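Local coordinates for protein fervidolysin (PDB 1R6V) that degrades keratin into peptides as a calcium-binding, subtilisin-like serine protease, allowing its bacterium to grow on native feathers, at residues 139-144 with 428-433; 180-185 with 227-232; 338-343 with 409-414; 564-569 with 588-593; 616-621 with 635-640. The protein carries 1 engineered substitution. One frame throughout, in Å; residues are numbered along the deposited sequence.

Contact 1. Residues 139-144 with 428-433; sequences EAIGVT and YGLVKL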
# COMPACT_ATOMS: atom_id res chain seq x y z
N GLU A 139 11.77 6.44 30.48
CA GLU A 139 11.14 6.14 31.76
C GLU A 139 9.70 5.66 31.53
O GLU A 139 9.25 4.69 32.14
CB GLU A 139 11.10 7.36 32.68
CG GLU A 139 10.72 6.99 34.10
CD GLU A 139 10.35 8.18 34.98
OE1 GLU A 139 10.75 9.31 34.65
OE2 GLU A 139 9.67 7.97 36.01
N ALA A 140 8.99 6.33 30.63
CA ALA A 140 7.62 5.98 30.36
C ALA A 140 7.44 4.55 29.84
O ALA A 140 6.45 3.90 30.18
CB ALA A 140 7.01 6.96 29.39
N ILE A 141 8.37 4.08 29.02
CA ILE A 141 8.22 2.72 28.50
C ILE A 141 8.80 1.65 29.42
O ILE A 141 8.76 0.47 29.09
CB ILE A 141 8.79 2.58 27.05
CG1 ILE A 141 10.29 2.87 27.02
CG2 ILE A 141 8.00 3.50 26.12
CD1 ILE A 141 10.96 2.63 25.64
N GLY A 142 9.33 2.06 30.56
CA GLY A 142 9.87 1.09 31.51
C GLY A 142 11.32 0.66 31.36
O GLY A 142 11.72 -0.38 31.89
N VAL A 143 12.12 1.44 30.65
CA VAL A 143 13.51 1.09 30.48
C VAL A 143 14.30 1.30 31.78
O VAL A 143 14.06 2.26 32.50
CB VAL A 143 14.17 1.98 29.39
CG1 VAL A 143 15.68 1.80 29.41
CG2 VAL A 143 13.60 1.64 28.02
N THR A 144 15.19 0.37 32.09
CA THR A 144 16.06 0.53 33.26
C THR A 144 17.38 -0.10 32.88
O THR A 144 17.44 -0.92 31.95
CB THR A 144 15.50 -0.14 34.55
OG1 THR A 144 15.52 -1.57 34.41
CG2 THR A 144 14.10 0.34 34.85
N TYR A 428 -4.14 -0.16 22.03
CA TYR A 428 -4.23 -0.78 23.35
C TYR A 428 -3.53 -0.04 24.49
O TYR A 428 -3.54 -0.50 25.63
CB TYR A 428 -3.74 -2.23 23.27
CG TYR A 428 -4.56 -3.06 22.30
CD1 TYR A 428 -4.23 -3.11 20.95
CD2 TYR A 428 -5.70 -3.74 22.72
CE1 TYR A 428 -5.01 -3.81 20.04
CE2 TYR A 428 -6.50 -4.44 21.81
CZ TYR A 428 -6.14 -4.48 20.47
OH TYR A 428 -6.92 -5.15 19.56
N GLY A 429 -2.93 1.11 24.18
CA GLY A 429 -2.27 1.89 25.21
C GLY A 429 -0.80 2.18 24.99
O GLY A 429 -0.28 2.04 23.89
N LEU A 430 -0.14 2.60 26.07
CA LEU A 430 1.28 2.93 26.07
C LEU A 430 2.14 1.67 25.98
O LEU A 430 1.99 0.75 26.79
CB LEU A 430 1.63 3.68 27.35
CG LEU A 430 3.11 3.86 27.69
CD1 LEU A 430 3.77 4.78 26.64
CD2 LEU A 430 3.24 4.47 29.09
N VAL A 431 3.07 1.63 25.02
CA VAL A 431 3.94 0.47 24.90
C VAL A 431 4.80 0.37 26.18
O VAL A 431 5.30 1.37 26.69
CB VAL A 431 4.85 0.59 23.63
CG1 VAL A 431 5.85 1.74 23.79
CG2 VAL A 431 5.58 -0.73 23.37
N LYS A 432 4.97 -0.85 26.68
CA LYS A 432 5.75 -1.09 27.89
C LYS A 432 6.80 -2.17 27.64
O LYS A 432 6.48 -3.36 27.54
CB LYS A 432 4.82 -1.50 29.03
CG LYS A 432 4.05 -0.33 29.64
CD LYS A 432 5.02 0.53 30.42
CE LYS A 432 4.30 1.54 31.26
NZ LYS A 432 5.29 2.38 31.99
N LEU A 433 8.05 -1.73 27.55
CA LEU A 433 9.16 -2.65 27.30
C LEU A 433 9.34 -3.62 28.46
O LEU A 433 9.58 -4.81 28.24
CB LEU A 433 10.47 -1.87 27.11
CG LEU A 433 11.61 -2.42 26.23
CD1 LEU A 433 12.92 -1.86 26.73
CD2 LEU A 433 11.64 -3.93 26.22

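Contact 2. Residues 180-185 with 227-232; sequences YRPAFD and MPIVIF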
# COMPACT_ATOMS: atom_id res chain seq x y z
N TYR A 180 22.04 1.69 2.55
CA TYR A 180 21.74 1.77 1.12
C TYR A 180 20.97 3.04 0.73
O TYR A 180 20.06 3.49 1.43
CB TYR A 180 20.95 0.51 0.74
CG TYR A 180 20.72 0.27 -0.73
CD1 TYR A 180 21.78 0.16 -1.63
CD2 TYR A 180 19.42 0.09 -1.22
CE1 TYR A 180 21.56 -0.13 -2.98
CE2 TYR A 180 19.19 -0.19 -2.55
CZ TYR A 180 20.25 -0.30 -3.43
OH TYR A 180 20.01 -0.57 -4.76
N ARG A 181 21.37 3.61 -0.41
CA ARG A 181 20.76 4.80 -1.00
C ARG A 181 20.23 4.28 -2.34
O ARG A 181 20.91 4.38 -3.37
CB ARG A 181 21.84 5.86 -1.22
CG ARG A 181 21.36 7.22 -1.66
CD ARG A 181 22.56 8.12 -1.96
NE ARG A 181 22.13 9.48 -2.23
CZ ARG A 181 22.95 10.46 -2.59
NH1 ARG A 181 24.25 10.23 -2.73
NH2 ARG A 181 22.46 11.68 -2.80
N PRO A 182 19.01 3.73 -2.34
CA PRO A 182 18.42 3.18 -3.56
C PRO A 182 18.32 4.06 -4.80
O PRO A 182 18.42 3.55 -5.91
CB PRO A 182 17.06 2.64 -3.09
CG PRO A 182 16.73 3.52 -1.92
CD PRO A 182 18.06 3.70 -1.21
N ALA A 183 18.14 5.36 -4.63
CA ALA A 183 18.00 6.25 -5.77
C ALA A 183 19.18 6.13 -6.73
O ALA A 183 19.02 6.32 -7.94
CB ALA A 183 17.87 7.70 -5.30
N PHE A 184 20.34 5.80 -6.20
CA PHE A 184 21.54 5.68 -7.02
C PHE A 184 22.23 4.34 -6.87
O PHE A 184 23.40 4.19 -7.27
CB PHE A 184 22.50 6.81 -6.68
CG PHE A 184 21.90 8.17 -6.79
CD1 PHE A 184 21.33 8.80 -5.68
CD2 PHE A 184 21.85 8.82 -8.02
CE1 PHE A 184 20.73 10.05 -5.79
CE2 PHE A 184 21.26 10.08 -8.14
CZ PHE A 184 20.69 10.69 -7.02
N ASP A 185 21.51 3.38 -6.31
CA ASP A 185 22.03 2.03 -6.08
C ASP A 185 23.41 2.15 -5.45
O ASP A 185 24.36 1.45 -5.82
CB ASP A 185 22.07 1.25 -7.40
CG ASP A 185 22.52 -0.18 -7.22
OD1 ASP A 185 22.15 -0.79 -6.20
OD2 ASP A 185 23.23 -0.69 -8.11
N MET A 227 20.72 0.48 10.29
CA MET A 227 20.99 0.33 8.86
C MET A 227 20.20 1.43 8.15
O MET A 227 18.98 1.36 8.06
CB MET A 227 20.52 -1.05 8.36
CG MET A 227 20.53 -1.24 6.82
SD MET A 227 19.78 -2.86 6.35
CE MET A 227 21.30 -3.95 6.50
N PRO A 228 20.88 2.48 7.67
CA PRO A 228 20.16 3.55 6.99
C PRO A 228 19.74 3.21 5.55
O PRO A 228 20.54 2.67 4.77
CB PRO A 228 21.13 4.73 7.04
CG PRO A 228 22.47 4.09 7.22
CD PRO A 228 22.24 2.90 8.07
N ILE A 229 18.48 3.48 5.24
CA ILE A 229 17.92 3.28 3.90
C ILE A 229 17.38 4.65 3.54
O ILE A 229 16.44 5.15 4.16
CB ILE A 229 16.77 2.23 3.87
CG1 ILE A 229 17.25 0.88 4.43
CG2 ILE A 229 16.25 2.09 2.42
CD1 ILE A 229 18.32 0.12 3.58
N VAL A 230 17.99 5.28 2.54
CA VAL A 230 17.58 6.63 2.18
C VAL A 230 16.43 6.67 1.20
O VAL A 230 16.60 6.37 0.02
CB VAL A 230 18.79 7.40 1.58
CG1 VAL A 230 18.41 8.85 1.27
CG2 VAL A 230 19.95 7.36 2.57
N ILE A 231 15.24 7.03 1.68
CA ILE A 231 14.10 7.13 0.78
C ILE A 231 13.61 8.56 0.58
O ILE A 231 12.76 8.81 -0.28
CB ILE A 231 12.95 6.17 1.18
CG1 ILE A 231 12.36 6.54 2.55
CG2 ILE A 231 13.47 4.74 1.18
CD1 ILE A 231 10.88 6.09 2.68
N PHE A 232 14.14 9.49 1.39
CA PHE A 232 13.91 10.91 1.23
C PHE A 232 15.32 11.42 1.08
O PHE A 232 16.08 11.53 2.03
CB PHE A 232 13.18 11.55 2.41
CG PHE A 232 11.71 11.32 2.35
CD1 PHE A 232 11.15 10.18 2.93
CD2 PHE A 232 10.89 12.16 1.60
CE1 PHE A 232 9.80 9.88 2.75
CE2 PHE A 232 9.54 11.86 1.41
CZ PHE A 232 8.99 10.72 1.99
O HOH W 1 18.23 7.05 -2.20

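Contact 3. Residues 338-343 with 409-414; sequences VSVGAP and LLENTA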
# COMPACT_ATOMS: atom_id res chain seq x y z
N VAL A 338 -4.37 1.59 14.73
CA VAL A 338 -3.30 1.87 15.70
C VAL A 338 -3.13 0.71 16.68
O VAL A 338 -4.10 0.27 17.30
CB VAL A 338 -3.60 3.16 16.51
CG1 VAL A 338 -2.54 3.36 17.59
CG2 VAL A 338 -3.64 4.35 15.58
N SER A 339 -1.90 0.21 16.81
CA SER A 339 -1.64 -0.89 17.74
C SER A 339 -1.34 -0.36 19.14
O SER A 339 -1.99 -0.76 20.11
CB SER A 339 -0.47 -1.76 17.26
OG SER A 339 0.72 -1.00 17.17
N VAL A 340 -0.37 0.55 19.25
CA VAL A 340 0.02 1.12 20.53
C VAL A 340 0.50 2.56 20.35
O VAL A 340 0.72 3.03 19.23
CB VAL A 340 1.19 0.33 21.20
CG1 VAL A 340 0.77 -1.13 21.45
CG2 VAL A 340 2.44 0.38 20.30
N GLY A 341 0.65 3.25 21.47
CA GLY A 341 1.17 4.61 21.43
C GLY A 341 2.50 4.60 22.16
O GLY A 341 2.81 3.67 22.92
N ALA A 342 3.31 5.62 21.93
CA ALA A 342 4.60 5.72 22.60
C ALA A 342 4.92 7.19 22.76
O ALA A 342 4.31 8.03 22.10
CB ALA A 342 5.72 5.02 21.78
N PRO A 343 5.91 7.52 23.61
CA PRO A 343 6.30 8.93 23.84
C PRO A 343 6.59 9.61 22.50
O PRO A 343 7.38 9.10 21.71
CB PRO A 343 7.53 8.81 24.75
CG PRO A 343 7.98 7.39 24.61
CD PRO A 343 6.72 6.61 24.43
N LEU A 409 2.37 -9.21 21.45
CA LEU A 409 3.03 -9.10 22.75
C LEU A 409 2.94 -7.64 23.19
O LEU A 409 2.64 -7.34 24.34
CB LEU A 409 4.49 -9.53 22.66
CG LEU A 409 5.31 -9.42 23.96
CD1 LEU A 409 4.59 -10.10 25.15
CD2 LEU A 409 6.66 -10.06 23.73
N LEU A 410 3.22 -6.73 22.26
CA LEU A 410 3.14 -5.31 22.58
C LEU A 410 1.74 -4.89 23.01
O LEU A 410 1.57 -4.14 23.97
CB LEU A 410 3.54 -4.46 21.38
CG LEU A 410 4.98 -4.58 20.91
CD1 LEU A 410 5.17 -3.65 19.74
CD2 LEU A 410 5.94 -4.27 22.01
N GLU A 411 0.72 -5.35 22.28
CA GLU A 411 -0.65 -4.99 22.57
C GLU A 411 -1.14 -5.61 23.87
O GLU A 411 -1.85 -4.97 24.64
CB GLU A 411 -1.55 -5.38 21.41
CG GLU A 411 -1.26 -4.56 20.13
CD GLU A 411 -2.00 -5.06 18.91
OE1 GLU A 411 -2.76 -6.05 19.01
OE2 GLU A 411 -1.79 -4.46 17.82
N ASN A 412 -0.73 -6.86 24.13
CA ASN A 412 -1.13 -7.54 25.35
C ASN A 412 -0.50 -6.97 26.61
O ASN A 412 -1.05 -7.15 27.71
CB ASN A 412 -0.79 -9.04 25.27
CG ASN A 412 -1.63 -9.78 24.25
OD1 ASN A 412 -2.66 -9.29 23.80
ND2 ASN A 412 -1.19 -10.99 23.90
N THR A 413 0.62 -6.26 26.48
CA THR A 413 1.30 -5.71 27.65
C THR A 413 1.28 -4.20 27.76
O THR A 413 1.88 -3.63 28.69
CB THR A 413 2.78 -6.19 27.71
OG1 THR A 413 3.47 -5.83 26.50
CG2 THR A 413 2.85 -7.70 27.89
N ALA A 414 0.58 -3.54 26.84
CA ALA A 414 0.50 -2.08 26.86
C ALA A 414 -0.25 -1.61 28.09
O ALA A 414 -1.14 -2.29 28.58
CB ALA A 414 -0.20 -1.57 25.60

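Contact 4. Residues 564-569 with 588-593; sequences TNLSTL and VAYARN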
# COMPACT_ATOMS: atom_id res chain seq x y z
N THR A 564 -34.70 -2.69 -33.03
CA THR A 564 -34.63 -2.27 -34.43
C THR A 564 -35.04 -3.35 -35.43
O THR A 564 -34.74 -4.52 -35.25
CB THR A 564 -33.20 -1.79 -34.76
OG1 THR A 564 -32.77 -0.84 -33.78
CG2 THR A 564 -33.17 -1.13 -36.14
N ASN A 565 -35.74 -2.95 -36.49
CA ASN A 565 -36.13 -3.89 -37.52
C ASN A 565 -34.98 -4.01 -38.53
O ASN A 565 -34.61 -3.03 -39.17
CB ASN A 565 -37.40 -3.40 -38.23
CG ASN A 565 -37.67 -4.16 -39.51
OD1 ASN A 565 -37.42 -5.36 -39.61
ND2 ASN A 565 -38.22 -3.46 -40.51
N LEU A 566 -34.41 -5.21 -38.65
CA LEU A 566 -33.29 -5.43 -39.57
C LEU A 566 -33.68 -6.36 -40.71
O LEU A 566 -32.83 -7.08 -41.25
CB LEU A 566 -32.10 -6.03 -38.82
CG LEU A 566 -31.52 -5.22 -37.65
CD1 LEU A 566 -30.31 -5.94 -37.05
CD2 LEU A 566 -31.11 -3.85 -38.15
N SER A 567 -34.96 -6.35 -41.08
CA SER A 567 -35.46 -7.21 -42.15
C SER A 567 -34.82 -6.90 -43.49
O SER A 567 -34.81 -7.74 -44.39
CB SER A 567 -36.98 -7.08 -42.26
OG SER A 567 -37.34 -5.75 -42.60
N THR A 568 -34.28 -5.69 -43.62
CA THR A 568 -33.63 -5.25 -44.85
C THR A 568 -32.21 -5.78 -44.96
O THR A 568 -31.55 -5.62 -45.99
CB THR A 568 -33.56 -3.72 -44.94
OG1 THR A 568 -32.83 -3.21 -43.82
CG2 THR A 568 -34.95 -3.11 -44.96
N LEU A 569 -31.72 -6.40 -43.89
CA LEU A 569 -30.37 -6.95 -43.89
C LEU A 569 -30.41 -8.44 -44.21
O LEU A 569 -31.41 -9.11 -43.96
CB LEU A 569 -29.71 -6.75 -42.52
CG LEU A 569 -29.41 -5.30 -42.12
CD1 LEU A 569 -28.67 -5.26 -40.79
CD2 LEU A 569 -28.58 -4.64 -43.20
N VAL A 588 -25.73 -15.82 -33.05
CA VAL A 588 -27.11 -16.30 -33.08
C VAL A 588 -27.96 -15.41 -33.99
O VAL A 588 -27.70 -14.22 -34.13
CB VAL A 588 -27.72 -16.32 -31.66
CG1 VAL A 588 -27.77 -14.91 -31.09
CG2 VAL A 588 -29.10 -16.95 -31.68
N ALA A 589 -28.97 -16.00 -34.62
CA ALA A 589 -29.82 -15.23 -35.51
C ALA A 589 -30.41 -14.04 -34.77
O ALA A 589 -30.84 -14.17 -33.62
CB ALA A 589 -30.94 -16.10 -36.07
N TYR A 590 -30.43 -12.90 -35.43
CA TYR A 590 -30.99 -11.69 -34.86
C TYR A 590 -32.50 -11.80 -34.88
O TYR A 590 -33.08 -12.23 -35.88
CB TYR A 590 -30.57 -10.48 -35.68
CG TYR A 590 -31.15 -9.17 -35.19
CD1 TYR A 590 -30.45 -8.36 -34.30
CD2 TYR A 590 -32.40 -8.73 -35.64
CE1 TYR A 590 -30.97 -7.15 -33.86
CE2 TYR A 590 -32.93 -7.51 -35.21
CZ TYR A 590 -32.21 -6.73 -34.32
OH TYR A 590 -32.71 -5.52 -33.90
N ALA A 591 -33.13 -11.42 -33.78
CA ALA A 591 -34.58 -11.44 -33.68
C ALA A 591 -35.02 -10.19 -32.92
O ALA A 591 -34.66 -10.00 -31.76
CB ALA A 591 -35.05 -12.70 -32.96
N ARG A 592 -35.78 -9.33 -33.59
CA ARG A 592 -36.27 -8.10 -33.00
C ARG A 592 -37.11 -8.38 -31.77
O ARG A 592 -37.96 -9.27 -31.78
CB ARG A 592 -37.11 -7.33 -34.03
CG ARG A 592 -37.56 -5.95 -33.57
CD ARG A 592 -38.25 -5.15 -34.69
NE ARG A 592 -39.71 -5.28 -34.68
CZ ARG A 592 -40.37 -6.38 -35.03
NH1 ARG A 592 -39.72 -7.47 -35.41
NH2 ARG A 592 -41.70 -6.39 -34.99
N ASN A 593 -36.85 -7.63 -30.70
CA ASN A 593 -37.58 -7.75 -29.44
C ASN A 593 -37.36 -9.06 -28.69
O ASN A 593 -38.05 -9.35 -27.71
CB ASN A 593 -39.07 -7.52 -29.69
CG ASN A 593 -39.38 -6.08 -30.04
OD1 ASN A 593 -40.39 -5.78 -30.67
ND2 ASN A 593 -38.50 -5.17 -29.63

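Contact 5. Residues 616-621 with 635-640; sequences ATDITI and YGVLKA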
# COMPACT_ATOMS: atom_id res chain seq x y z
N ALA A 616 -26.89 -1.33 -47.41
CA ALA A 616 -27.09 -0.40 -48.51
C ALA A 616 -27.04 1.04 -48.02
O ALA A 616 -26.59 1.93 -48.73
CB ALA A 616 -28.43 -0.68 -49.18
N THR A 617 -27.50 1.25 -46.79
CA THR A 617 -27.55 2.58 -46.18
C THR A 617 -27.23 2.46 -44.69
O THR A 617 -27.33 1.37 -44.14
CB THR A 617 -28.97 3.19 -46.34
OG1 THR A 617 -29.32 3.23 -47.73
CG2 THR A 617 -29.03 4.59 -45.76
N ASP A 618 -26.85 3.57 -44.05
CA ASP A 618 -26.55 3.56 -42.62
C ASP A 618 -27.80 3.12 -41.87
O ASP A 618 -28.91 3.52 -42.21
CB ASP A 618 -26.18 4.96 -42.11
CG ASP A 618 -24.73 5.30 -42.33
OD1 ASP A 618 -24.04 4.57 -43.07
OD2 ASP A 618 -24.28 6.32 -41.76
N ILE A 619 -27.62 2.29 -40.86
CA ILE A 619 -28.75 1.86 -40.06
C ILE A 619 -28.34 1.86 -38.60
O ILE A 619 -27.33 1.25 -38.22
CB ILE A 619 -29.26 0.47 -40.49
CG1 ILE A 619 -30.48 0.09 -39.65
CG2 ILE A 619 -28.18 -0.59 -40.32
CD1 ILE A 619 -31.25 -1.10 -40.23
N THR A 620 -29.09 2.60 -37.79
CA THR A 620 -28.81 2.66 -36.36
C THR A 620 -29.55 1.50 -35.71
O THR A 620 -30.74 1.31 -35.94
CB THR A 620 -29.29 3.98 -35.75
OG1 THR A 620 -28.47 5.04 -36.25
CG2 THR A 620 -29.19 3.93 -34.23
N ILE A 621 -28.84 0.72 -34.91
CA ILE A 621 -29.44 -0.42 -34.23
C ILE A 621 -29.50 -0.07 -32.75
O ILE A 621 -28.51 0.38 -32.18
CB ILE A 621 -28.58 -1.67 -34.46
CG1 ILE A 621 -28.40 -1.88 -35.97
CG2 ILE A 621 -29.23 -2.87 -33.80
CD1 ILE A 621 -27.45 -2.99 -36.35
N TYR A 635 -26.67 1.32 -28.37
CA TYR A 635 -26.92 1.54 -29.78
C TYR A 635 -25.60 1.49 -30.53
O TYR A 635 -24.52 1.47 -29.93
CB TYR A 635 -27.62 2.89 -30.01
CG TYR A 635 -26.76 4.10 -29.75
CD1 TYR A 635 -26.14 4.79 -30.80
CD2 TYR A 635 -26.52 4.54 -28.45
CE1 TYR A 635 -25.32 5.88 -30.55
CE2 TYR A 635 -25.71 5.62 -28.20
CZ TYR A 635 -25.11 6.29 -29.24
OH TYR A 635 -24.29 7.35 -28.96
N GLY A 636 -25.71 1.47 -31.85
CA GLY A 636 -24.53 1.45 -32.69
C GLY A 636 -25.02 1.77 -34.08
O GLY A 636 -26.23 1.82 -34.32
N VAL A 637 -24.10 1.98 -35.01
CA VAL A 637 -24.50 2.30 -36.36
C VAL A 637 -23.80 1.35 -37.32
O VAL A 637 -22.58 1.19 -37.25
CB VAL A 637 -24.10 3.75 -36.73
CG1 VAL A 637 -24.51 4.05 -38.17
CG2 VAL A 637 -24.77 4.74 -35.76
N LEU A 638 -24.57 0.69 -38.16
CA LEU A 638 -24.01 -0.21 -39.17
C LEU A 638 -23.88 0.71 -40.37
O LEU A 638 -24.88 1.05 -41.00
CB LEU A 638 -24.98 -1.36 -39.47
CG LEU A 638 -24.59 -2.36 -40.56
CD1 LEU A 638 -23.35 -3.15 -40.12
CD2 LEU A 638 -25.75 -3.29 -40.83
N LYS A 639 -22.66 1.14 -40.66
CA LYS A 639 -22.41 2.06 -41.77
C LYS A 639 -22.63 1.42 -43.13
O LYS A 639 -22.38 0.23 -43.33
CB LYS A 639 -20.99 2.64 -41.68
CG LYS A 639 -20.77 3.58 -40.50
CD LYS A 639 -19.37 4.21 -40.53
CE LYS A 639 -19.12 5.14 -39.34
NZ LYS A 639 -17.79 5.82 -39.42
N ALA A 640 -23.12 2.20 -44.09
CA ALA A 640 -23.35 1.65 -45.42
C ALA A 640 -22.03 1.07 -45.94
O ALA A 640 -20.96 1.61 -45.67
CB ALA A 640 -23.87 2.72 -46.36

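Contact 1. Residues 139-144 with 428-433
Lys432 and Leu433 each donate one hydrogen bond to a backbone carbonyl at the C-terminal end of helix 136-140. The ammonium NZ of Lys432 meets Ala140 O at 2.6 Å, tilted 32° from the carbonyl plane. The lysine chain turns at its second torsion (chi2 -71°), which lays CD 3.7 Å from the same Ala140 O before CE and NZ close in. A methyl, Leu430 CD2, also rests at 3.4 Å against Ala140 O, the oxygen that takes the lysine bond. The second bond is backbone to backbone, Leu433 N to Ile141 O at 2.8 Å, and lies in the plane of that carbonyl. Gly142 ends the helix in a Schellman motif; with its positive phi, a CB there would be jammed against Ile141 O.

Apolar contacts lie beside these bonds. Ile141 CG2 lies 3.6 Å from Val431 CG1, the two side chains side by side and pointing the same way. Val143 CG2 and Leu433 CD1 touch at 3.8 Å where their side chains cross obliquely. Val390 of helix 380-397 packs on both Ile141 and Leu433.

Lys432 is the N-cap of helix 433-438, so the start of one helix is joined to the end of another. A positive ammonium at a helix C-terminus would probably stabilise the partial negative charge gathered there, whereas Val431 O is buried without a polar partner, 3.5 Å from Ile141 CG2.

Contact 2. Residues 180-185 with 227-232
Tyr180 is bridged to Ile229 through the neighbours of the isoleucine: Tyr180 N donates to Pro228 O at 2.9 Å and Val230 N donates to Tyr180 O at 3.0 Å, the pattern of a single parallel bridge. Side chains follow the same register. Ile229 CD1 lies 3.9 Å from Tyr180 CB, the chain bending at its second torsion (chi2 -68°), and Arg181 CG lies 4.1 Å from Val230 CB, the two side chains running alongside each other in the same direction. Where the first strand ends, Pro182 CD comes to 3.3 Å from Val230 O, and a water continues the link by donating to this carbonyl and accepting from Ala183 N.

Farther out, the Tyr180 hydroxyl donates to Asp185 OD1 at 2.6 Å, on the anti side of the carboxylate, and the tyrosine ring stacks on Trp255. The extended Arg181 has Phe184 CD1 over one face of its guanidinium, 3.6 Å above the plane and offset toward the rim; salt bridges to Asp233 and Glu186 anchor that group.

Strand 225-230 belongs to the parallel core of the subtilase sheet. It pairs there with strand 157-162, which ends at Asp162, assigned by inference to the charge relay system, and Ile229 is hydrogen-bonded to the backbone of that aspartate.

Contact 3. Residues 338-343 with 409-414
Val340 meets helix 403-413 with a single methyl. Its CG1, anti to the carbonyl carbon (chi1 -60°), lies 4.3 Å from Leu410 CB and likewise 4.3 Å from Ala414 CB, and it touches Glu411 CG at 4.2 Å. These loose van der Waals contacts seat the valine against residues 410-414, while Leu410 also packs on Val390 and Leu394 of helix 380-397.

The polar groups pass one another without bonding. Glu411, extended beyond CG, places OE2 3.1 Å from Ser339 CB. The serine hydroxyl instead binds Gln315 O of the neighbouring strand, and the carboxylate is held by salt bridges from OE1 to Lys408 and from OE2 to Arg407. An alanine at Glu411 would probably leave these two bases without their shared carboxylate and open a gap beside Ser339 CB and Val340 CG1. Within the helix, Thr413 OG1 donates to Leu409 O at 2.8 Å.

The axes of strand 338-343 and of helix residues 409-413 come within 8.0 Å and are inclined at 64°. A helix laid over the mainly parallel central sheet is the alpha/beta architecture of the subtilisin fold, here at the strand that pairs with 314-322.

Contact 4. Residues 564-569 with 588-593
The Tyr590 ring carries Leu566 CD1 over the centre of one face and Thr564 O at its edge, in plane. The methyl stands 3.3 Å from the ring centroid, only 9° off the normal, a well-centred CH-pi contact. The two side chains cross at about a right angle, and Leu566 CG follows its methyl onto the ring, 3.6 Å from Tyr590 CE2. Tyr590 CG stands anti to the backbone N (chi1 178°); the ring reaches the loop, where the hydroxyl donates to Thr564 O at 2.6 Å, tilted 20° from the carbonyl plane.

The same carbonyl is lined by the aliphatic part of Arg592: its CG lies 3.6 Å from Thr564 O, and its CD 3.8 Å from Asn565 CA. On the loop side, Asn565 OD1 accepts twice from Ser567: from N, which stands above the carboxamide plane, in an Asx turn, and from OG, both at 3.0 Å. A type I turn from Leu566 to Leu569 overlaps it. Ile609 touches both Leu566 and Tyr590, joining the pair to strand 604-610 within the second beta-sandwich domain.

A phenylalanine in place of Tyr590 would keep the ring against Leu566 but would probably leave Thr564 O without its hydroxyl donor and the loop less firmly fixed to residues 588-593. One aromatic side chain thus serves two chemistries, its pi face receiving a leucine methyl and its hydroxyl securing a main-chain carbonyl just before the Asx turn.

Contact 5. Residues 616-621 with 635-640
Leu638 and Ile619 pair across an antiparallel beta hairpin, strands 619-627 and 630-638, in the second beta-sandwich domain. From its base outward, Leu638 is met mainly by one methyl. Its CB lies 3.4 Å from Ile619 CG2, a close carbon-carbon approach, and 4.3 Å from Ile621 CD1. The next atom, Leu638 CG, is 4.0 Å from the same Ile619 CG2. At the tip Leu638 CD2 approaches that methyl again, at 3.7 Å, as the two side chains extend alongside each other from the sheet. The first torsion of Ile619 explains this: CG1 is anti to the backbone N (chi1 -178°), leaving CG2 between the backbone N and the carbonyl carbon, where it faces the leucine.

Ile619 and Leu638 form a hydrogen-bonded pair, as do Ile621 and Gly636, with two backbone bonds each. Between them Thr620 and Val637 are a non-hydrogen-bonded pair on the other face, where Thr620 OG1 touches Val637 CG2 at 3.7 Å. On the face bearing Ile619, Ile621 and Leu638, Leu566 packs against the two isoleucines and Leu569 against Leu638.

Past the last bridge a side chain takes over from the backbone. Ala640 CB packs on Thr617 CA at 3.7 Å, and Asp618 OD1 lies 3.3 Å from Lys639 CA. This oxygen accepts from Ala640 N at 2.7 Å, met nearly along the carboxylate C-O direction.

In the fold
Contacts 1 and 3 adjoin, their centres 9 Å apart: Gly341 in strand 338-343 probably bonds to the 428-433 loop through Gly429 O to Gly341 N and Val431 N to Gly341 O, both 2.9 Å. Contact 2 reaches the same central sheet, 29 Å from contact 3 between centres. It lies nearest the active site, the Ile229 side chain about 7 Å from that of Asp162, inferred to belong to the charge relay system, and Val230 about 11 Å from Ala200, an engineered residue at another presumed relay position. Contact 1 instead lies toward the calcium ion, about 12 Å from the Val143 side chain. Contacts 4 and 5, centres 13 Å apart, touch through Thr564 CG2 and Thr620 O at 3.4 Å; their centres are 60 to 77 Å from the others.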